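Local coordinates for uncharacterized protein SCO6318 (Streptomyces coelicolor A3, PDB 2QZ7), which is of uncharacterised function but belongs to the TerD family, whose name comes from tellurite resistance, and carries bound sodium ions in the crystal, at residues I47-H57 against P179-A189; I104-Q115 against A150-R160. All coordinates share one frame; numbering follows the deposited sequence.

Contact 1 of 2, residues I47-H57 against P179-A189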
# COMPACT_ATOMS: atom_id res chain seq x y z
N ILE A 47 -1.55 -3.16 0.00
CA ILE A 47 -2.95 -3.01 0.40
C ILE A 47 -3.33 -1.56 0.20
O ILE A 47 -2.56 -0.69 0.58
CB ILE A 47 -3.14 -3.36 1.92
CG1 ILE A 47 -2.69 -4.82 2.22
CG2 ILE A 47 -4.59 -3.14 2.32
CD1 ILE A 47 -2.75 -5.19 3.75
N ALA A 48 -4.51 -1.29 -0.36
CA ALA A 48 -5.03 0.09 -0.42
C ALA A 48 -6.46 0.16 0.11
O ALA A 48 -7.18 -0.84 0.10
CB ALA A 48 -4.99 0.63 -1.87
N THR A 49 -6.83 1.35 0.58
CA THR A 49 -8.20 1.66 1.02
C THR A 49 -8.62 2.96 0.46
O THR A 49 -7.79 3.82 0.23
CB THR A 49 -8.30 1.74 2.54
OG1 THR A 49 -7.09 2.32 3.02
CG2 THR A 49 -8.41 0.28 3.15
N THR A 50 -9.92 3.10 0.24
CA THR A 50 -10.54 4.30 -0.29
C THR A 50 -11.43 4.87 0.83
O THR A 50 -11.88 4.10 1.73
CB THR A 50 -11.40 3.96 -1.53
OG1 THR A 50 -12.36 2.95 -1.17
CG2 THR A 50 -10.52 3.40 -2.64
N TYR A 51 -11.62 6.19 0.77
CA TYR A 51 -12.35 6.99 1.79
C TYR A 51 -13.31 7.96 1.10
O TYR A 51 -12.95 8.58 0.10
CB TYR A 51 -11.38 7.73 2.74
CG TYR A 51 -10.49 6.72 3.43
CD1 TYR A 51 -10.88 6.13 4.65
CD2 TYR A 51 -9.30 6.28 2.83
CE1 TYR A 51 -10.09 5.15 5.26
CE2 TYR A 51 -8.52 5.29 3.43
CZ TYR A 51 -8.92 4.73 4.65
OH TYR A 51 -8.16 3.74 5.26
N ALA A 52 -14.53 8.02 1.65
CA ALA A 52 -15.62 8.90 1.20
C ALA A 52 -15.24 10.36 1.37
O ALA A 52 -14.58 10.72 2.35
CB ALA A 52 -16.90 8.61 1.98
N ALA A 53 -15.69 11.19 0.42
CA ALA A 53 -15.58 12.64 0.51
C ALA A 53 -16.10 13.15 1.86
O ALA A 53 -15.42 13.96 2.50
CB ALA A 53 -16.31 13.32 -0.64
N ASP A 54 -17.26 12.65 2.30
CA ASP A 54 -17.78 13.09 3.61
C ASP A 54 -17.05 12.54 4.85
O ASP A 54 -17.33 12.97 5.96
CB ASP A 54 -19.32 12.96 3.73
CG ASP A 54 -19.82 11.52 3.59
OD1 ASP A 54 -18.98 10.65 3.31
OD2 ASP A 54 -21.04 11.27 3.74
N ALA A 55 -16.12 11.60 4.67
CA ALA A 55 -15.34 11.07 5.80
C ALA A 55 -13.96 10.59 5.36
O ALA A 55 -13.73 9.37 5.27
CB ALA A 55 -16.11 9.92 6.50
N PRO A 56 -13.02 11.53 5.14
CA PRO A 56 -11.72 11.18 4.55
C PRO A 56 -10.87 10.29 5.44
O PRO A 56 -10.01 9.55 4.93
CB PRO A 56 -11.03 12.54 4.37
CG PRO A 56 -12.10 13.54 4.48
CD PRO A 56 -13.06 12.96 5.47
N HIS A 57 -11.09 10.38 6.76
CA HIS A 57 -10.36 9.59 7.74
C HIS A 57 -11.27 8.57 8.48
O HIS A 57 -10.85 7.95 9.43
CB HIS A 57 -9.60 10.50 8.73
CG HIS A 57 -8.47 11.28 8.11
ND1 HIS A 57 -8.65 12.53 7.56
CD2 HIS A 57 -7.16 10.98 7.94
CE1 HIS A 57 -7.51 12.96 7.07
NE2 HIS A 57 -6.58 12.06 7.31
N PRO A 179 -2.07 -7.84 8.71
CA PRO A 179 -2.67 -7.24 7.50
C PRO A 179 -4.13 -6.82 7.62
O PRO A 179 -4.49 -5.75 7.14
CB PRO A 179 -2.50 -8.33 6.44
CG PRO A 179 -1.22 -9.06 6.86
CD PRO A 179 -1.37 -9.11 8.40
N VAL A 180 -4.98 -7.64 8.23
CA VAL A 180 -6.42 -7.35 8.30
C VAL A 180 -6.67 -6.14 9.25
O VAL A 180 -7.42 -5.20 8.94
CB VAL A 180 -7.24 -8.58 8.79
CG1 VAL A 180 -8.73 -8.22 8.83
CG2 VAL A 180 -7.03 -9.82 7.85
N LEU A 181 -6.03 -6.17 10.42
CA LEU A 181 -6.14 -5.06 11.35
C LEU A 181 -5.59 -3.75 10.75
O LEU A 181 -6.20 -2.65 10.92
CB LEU A 181 -5.49 -5.39 12.68
CG LEU A 181 -5.78 -4.38 13.79
CD1 LEU A 181 -7.33 -4.21 14.05
CD2 LEU A 181 -5.07 -4.71 15.10
N PHE A 182 -4.44 -3.85 10.07
CA PHE A 182 -3.79 -2.69 9.40
C PHE A 182 -4.76 -1.98 8.48
O PHE A 182 -4.86 -0.74 8.50
CB PHE A 182 -2.58 -3.18 8.58
CG PHE A 182 -1.92 -2.13 7.73
CD1 PHE A 182 -1.38 -0.97 8.31
CD2 PHE A 182 -1.83 -2.30 6.35
CE1 PHE A 182 -0.73 -0.02 7.52
CE2 PHE A 182 -1.18 -1.38 5.55
CZ PHE A 182 -0.61 -0.23 6.13
N ALA A 183 -5.52 -2.75 7.72
CA ALA A 183 -6.44 -2.11 6.77
C ALA A 183 -7.48 -1.26 7.46
O ALA A 183 -7.90 -0.22 6.91
CB ALA A 183 -7.09 -3.18 5.82
N THR A 184 -7.93 -1.70 8.64
CA THR A 184 -8.90 -0.89 9.45
C THR A 184 -8.36 0.42 10.03
O THR A 184 -9.14 1.33 10.39
CB THR A 184 -9.47 -1.70 10.65
OG1 THR A 184 -8.52 -1.71 11.73
CG2 THR A 184 -9.82 -3.14 10.22
N GLU A 185 -7.04 0.52 10.14
CA GLU A 185 -6.44 1.66 10.87
C GLU A 185 -5.51 2.48 10.00
O GLU A 185 -5.15 3.58 10.39
CB GLU A 185 -5.69 1.20 12.12
CG GLU A 185 -4.46 0.37 11.89
CD GLU A 185 -3.82 -0.11 13.20
OE1 GLU A 185 -4.41 0.08 14.28
OE2 GLU A 185 -2.73 -0.69 13.15
N MSE A 186 -5.18 1.97 8.79
CA MSE A 186 -4.19 2.64 7.94
C MSE A 186 -4.67 4.04 7.51
O MSE A 186 -3.85 4.87 7.16
CB MSE A 186 -3.84 1.82 6.70
CG MSE A 186 -4.98 1.70 5.72
SE MSE A 186 -4.65 0.37 4.29
CE MSE A 186 -3.06 1.13 3.49
N GLY A 187 -5.99 4.27 7.50
CA GLY A 187 -6.53 5.58 7.08
C GLY A 187 -6.82 6.54 8.20
O GLY A 187 -7.22 7.70 7.97
N SER A 188 -6.61 6.11 9.44
CA SER A 188 -6.99 6.99 10.55
C SER A 188 -6.02 8.18 10.64
O SER A 188 -4.84 8.08 10.28
CB SER A 188 -7.04 6.22 11.88
OG SER A 188 -5.78 5.60 12.10
N ALA A 189 -6.57 9.32 11.08
CA ALA A 189 -5.80 10.52 11.34
C ALA A 189 -4.58 10.23 12.23
O ALA A 189 -4.75 9.71 13.34
CB ALA A 189 -6.71 11.57 12.00
O HOH W 1 -8.28 2.54 7.52
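Met186, present as selenomethionine, meets Ile47 and Thr49 where the C-terminal helix 179-185 and the turn after it pack on strand 44-52, on one face of an antiparallel sheet in the TerD domain. Its CB sits over one face of the Phe182 ring, about one helical turn earlier in the same segment, 3.7 Å above the plane and offset toward the rim. CG, placed between the backbone N and the carbonyl carbon (chi1 68°), comes 3.5 Å from Thr49 OG1. Selenium follows, touching the same hydroxyl oxygen and, at 4.0 Å, Ile47 CG2; a bend at chi3 (-60°) then brings CE down to 3.5 Å from Ile47 O. The other branch of Ile47 reaches along the helix: CD1 meets the Phe182 ring at its edge, in the ring plane, and also packs on Pro179 CB. Farther along the strand, Tyr51 OH shares a hydrogen bond with Thr49 OG1 and lies 3.1 Å from Gly187 CA, a close fit at a residue without a side chain. The polar link between the segments is one water. It donates to Ala183 O, accepts from Gly187 N, and lies at the edge of the Tyr51 ring, in plane, 2.6 Å from Tyr51 OH.

Contact 2 of 2, residues I104-Q115 against A150-R160. With EDO (1,2-ethanediol), chain F.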
# COMPACT_ATOMS: atom_id res chain seq x y z
N ILE A 104 -15.54 9.36 -3.65
CA ILE A 104 -14.27 8.92 -3.02
C ILE A 104 -13.23 10.02 -3.21
O ILE A 104 -12.93 10.40 -4.34
CB ILE A 104 -13.77 7.57 -3.62
CG1 ILE A 104 -14.69 6.43 -3.20
CG2 ILE A 104 -12.27 7.25 -3.22
CD1 ILE A 104 -14.49 5.23 -3.99
N ALA A 105 -12.66 10.52 -2.12
CA ALA A 105 -11.78 11.67 -2.20
C ALA A 105 -10.39 11.45 -1.61
O ALA A 105 -9.54 12.38 -1.63
CB ALA A 105 -12.46 12.94 -1.54
N ARG A 106 -10.17 10.24 -1.09
CA ARG A 106 -8.88 9.91 -0.52
C ARG A 106 -8.60 8.42 -0.70
O ARG A 106 -9.50 7.58 -0.53
CB ARG A 106 -8.87 10.28 0.98
CG ARG A 106 -7.60 9.92 1.73
CD ARG A 106 -7.63 10.68 3.12
NE ARG A 106 -6.39 10.43 3.85
CZ ARG A 106 -6.23 9.55 4.84
NH1 ARG A 106 -7.22 8.79 5.27
NH2 ARG A 106 -5.03 9.44 5.39
N VAL A 107 -7.35 8.12 -1.07
CA VAL A 107 -6.85 6.77 -1.18
C VAL A 107 -5.53 6.66 -0.41
O VAL A 107 -4.67 7.54 -0.52
CB VAL A 107 -6.64 6.34 -2.68
CG1 VAL A 107 -6.12 4.88 -2.75
CG2 VAL A 107 -7.95 6.50 -3.44
N ILE A 108 -5.38 5.61 0.38
CA ILE A 108 -4.09 5.36 0.96
C ILE A 108 -3.57 3.98 0.66
O ILE A 108 -4.33 3.01 0.67
CB ILE A 108 -3.98 5.82 2.44
CG1 ILE A 108 -2.83 5.27 3.24
CG2 ILE A 108 -5.25 5.71 3.25
CD1 ILE A 108 -2.45 6.45 4.28
N VAL A 109 -2.29 3.91 0.33
CA VAL A 109 -1.72 2.59 -0.03
C VAL A 109 -0.54 2.33 0.88
O VAL A 109 0.17 3.25 1.26
CB VAL A 109 -1.36 2.53 -1.55
CG1 VAL A 109 -0.35 3.54 -1.89
CG2 VAL A 109 -0.86 1.12 -1.95
N GLY A 110 -0.38 1.06 1.25
CA GLY A 110 0.69 0.64 2.13
C GLY A 110 1.08 -0.81 1.85
O GLY A 110 0.63 -1.43 0.85
N VAL A 111 1.95 -1.33 2.70
CA VAL A 111 2.48 -2.66 2.57
C VAL A 111 2.40 -3.31 3.93
O VAL A 111 2.80 -2.73 4.95
CB VAL A 111 3.92 -2.65 1.99
CG1 VAL A 111 4.57 -4.07 2.05
CG2 VAL A 111 3.94 -2.12 0.53
N ALA A 112 1.85 -4.52 3.96
CA ALA A 112 1.74 -5.29 5.19
C ALA A 112 2.49 -6.63 5.13
O ALA A 112 2.46 -7.31 4.11
CB ALA A 112 0.26 -5.52 5.55
N ILE A 113 3.14 -6.99 6.23
CA ILE A 113 3.81 -8.29 6.37
C ILE A 113 2.89 -9.23 7.11
O ILE A 113 2.37 -8.87 8.17
CB ILE A 113 5.19 -8.16 7.11
CG1 ILE A 113 6.05 -7.08 6.43
CG2 ILE A 113 5.92 -9.50 7.16
CD1 ILE A 113 7.22 -6.61 7.30
N HIS A 114 2.68 -10.44 6.58
CA HIS A 114 1.96 -11.48 7.33
C HIS A 114 2.66 -11.91 8.61
O HIS A 114 3.90 -12.03 8.67
CB HIS A 114 1.53 -12.64 6.44
CG HIS A 114 0.48 -12.23 5.44
ND1 HIS A 114 -0.81 -12.71 5.47
CD2 HIS A 114 0.53 -11.34 4.43
CE1 HIS A 114 -1.50 -12.16 4.49
NE2 HIS A 114 -0.71 -11.32 3.85
N GLN A 115 1.85 -12.11 9.65
CA GLN A 115 2.37 -12.29 10.98
C GLN A 115 2.13 -13.69 11.52
O GLN A 115 2.46 -13.98 12.67
CB GLN A 115 1.74 -11.25 11.93
CG GLN A 115 2.10 -9.81 11.62
CD GLN A 115 3.60 -9.53 11.68
OE1 GLN A 115 4.24 -9.75 12.70
NE2 GLN A 115 4.16 -9.01 10.58
N ALA A 150 8.42 -1.98 12.04
CA ALA A 150 6.99 -2.09 11.79
C ALA A 150 6.61 -3.40 11.13
O ALA A 150 7.39 -3.95 10.36
CB ALA A 150 6.50 -0.90 10.92
N THR A 151 5.39 -3.87 11.38
CA THR A 151 4.84 -5.06 10.72
C THR A 151 4.11 -4.67 9.42
O THR A 151 3.90 -5.48 8.51
CB THR A 151 3.85 -5.72 11.63
OG1 THR A 151 2.82 -4.77 11.96
CG2 THR A 151 4.56 -6.22 12.93
N ALA A 152 3.74 -3.41 9.35
CA ALA A 152 3.01 -2.88 8.23
C ALA A 152 3.32 -1.39 8.14
O ALA A 152 3.74 -0.78 9.14
CB ALA A 152 1.49 -3.15 8.38
N ALA A 153 3.13 -0.80 6.96
CA ALA A 153 3.39 0.64 6.75
C ALA A 153 2.58 1.26 5.64
O ALA A 153 2.47 0.69 4.55
CB ALA A 153 4.88 0.89 6.48
N THR A 154 2.05 2.46 5.86
CA THR A 154 1.50 3.23 4.71
C THR A 154 2.71 3.76 3.95
O THR A 154 3.78 3.92 4.57
CB THR A 154 0.59 4.39 5.17
OG1 THR A 154 1.30 5.19 6.13
CG2 THR A 154 -0.64 3.81 5.83
N VAL A 155 2.58 3.98 2.64
CA VAL A 155 3.66 4.61 1.88
C VAL A 155 3.20 5.90 1.14
O VAL A 155 4.02 6.81 0.95
CB VAL A 155 4.40 3.64 0.88
CG1 VAL A 155 4.81 2.28 1.55
CG2 VAL A 155 3.59 3.40 -0.33
N ALA A 156 1.92 5.97 0.73
CA ALA A 156 1.47 7.09 -0.13
C ALA A 156 0.01 7.42 0.08
O ALA A 156 -0.83 6.52 0.29
CB ALA A 156 1.73 6.75 -1.63
N GLU A 157 -0.31 8.71 -0.02
CA GLU A 157 -1.68 9.17 0.09
C GLU A 157 -2.06 9.90 -1.21
O GLU A 157 -1.30 10.76 -1.67
CB GLU A 157 -1.80 10.16 1.27
CG GLU A 157 -3.18 10.70 1.46
CD GLU A 157 -3.26 11.86 2.40
OE1 GLU A 157 -2.72 12.95 2.06
OE2 GLU A 157 -3.91 11.71 3.45
N PHE A 158 -3.21 9.58 -1.79
CA PHE A 158 -3.79 10.37 -2.88
C PHE A 158 -5.08 11.02 -2.37
O PHE A 158 -5.92 10.36 -1.73
CB PHE A 158 -4.03 9.52 -4.13
CG PHE A 158 -2.86 8.62 -4.49
CD1 PHE A 158 -1.77 9.13 -5.19
CD2 PHE A 158 -2.84 7.30 -4.09
CE1 PHE A 158 -0.66 8.32 -5.49
CE2 PHE A 158 -1.77 6.44 -4.42
CZ PHE A 158 -0.66 6.97 -5.09
N THR A 159 -5.21 12.33 -2.62
CA THR A 159 -6.38 13.11 -2.21
C THR A 159 -6.77 14.04 -3.34
O THR A 159 -5.91 14.45 -4.14
CB THR A 159 -6.14 13.94 -0.89
OG1 THR A 159 -5.02 14.80 -1.07
CG2 THR A 159 -5.86 13.03 0.30
N ARG A 160 -8.06 14.37 -3.43
CA ARG A 160 -8.57 15.33 -4.42
C ARG A 160 -8.43 16.81 -4.00
O ARG A 160 -8.63 17.19 -2.82
CB ARG A 160 -10.06 15.08 -4.73
CG ARG A 160 -10.41 13.74 -5.38
CD ARG A 160 -11.92 13.70 -5.70
NE ARG A 160 -12.36 12.44 -6.29
CZ ARG A 160 -12.36 12.20 -7.61
NH1 ARG A 160 -11.94 13.15 -8.43
NH2 ARG A 160 -12.75 11.04 -8.10
C1 EDO F . -2.35 -13.44 8.55
O1 EDO F . -2.15 -14.25 7.38
C2 EDO F . -1.01 -12.82 8.78
O2 EDO F . -1.03 -11.99 9.92
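The Arg106 guanidinium receives Glu157 OE2 at its edge, in plane, while Ile108 CG2 lies over one face, 4.0 Å above the plane and offset toward the rim. These groups decorate an antiparallel strand pair, 104-113 with 152-160, inside a five-stranded sheet of the TerD domain. NE and NH2 grip OE2 together, side-on; the NE bond is 2.8 Å and nearly straight (165°). NE meets OE2 on its anti side but well out of the carboxylate plane, while NH2 uses the anti lone pair; guanidinium and carboxylate planes are 84° apart. Arg106 CG stands opposite its backbone N (chi1 177°), and the chain then runs extended beside Thr159, whose CG2 touches it. Arg160 likewise presents its guanidinium edge, NE donating to Ile104 O.

The reverse side of the sheet is apolar here: Val109 CG1 packs on Ala156 CB at 3.8 Å and also reaches Phe158 CE2. Backbone bonds pair Val107 with Phe158 and Val111 with Ala153. Between these pairs the register slips at a classic beta bulge, with Val155 and Ala156 both facing Val109. On the Arg106 side, Ile108 CD1 reaches past the bulge to Thr154 CG2. Val109 O takes both bulge donors, from Val155 N at 2.9 Å and from Ala156 N at 3.3 Å.

Of the four segments, 47-57, on strand 44-52, comes first along the chain, and its partner in contact 1 arrives only at the C-terminal helix, so 47-57 against 179-189 closes a loop of 121 intervening residues. Both segments of contact 2 lie within that loop, and its own closure, 104-115 against 150-160, spans 34 residues; the two are nested, not crossed. Strand 104-113 is central to the relation, pairing with 44-52 on one edge and 152-160 on the other, and the helix covers this shared sheet. Arg106 joins the contacts directly: NH1 donates to Pro56 O and Gly187 O, and its guanidinium makes a cation-pi interaction with Tyr51.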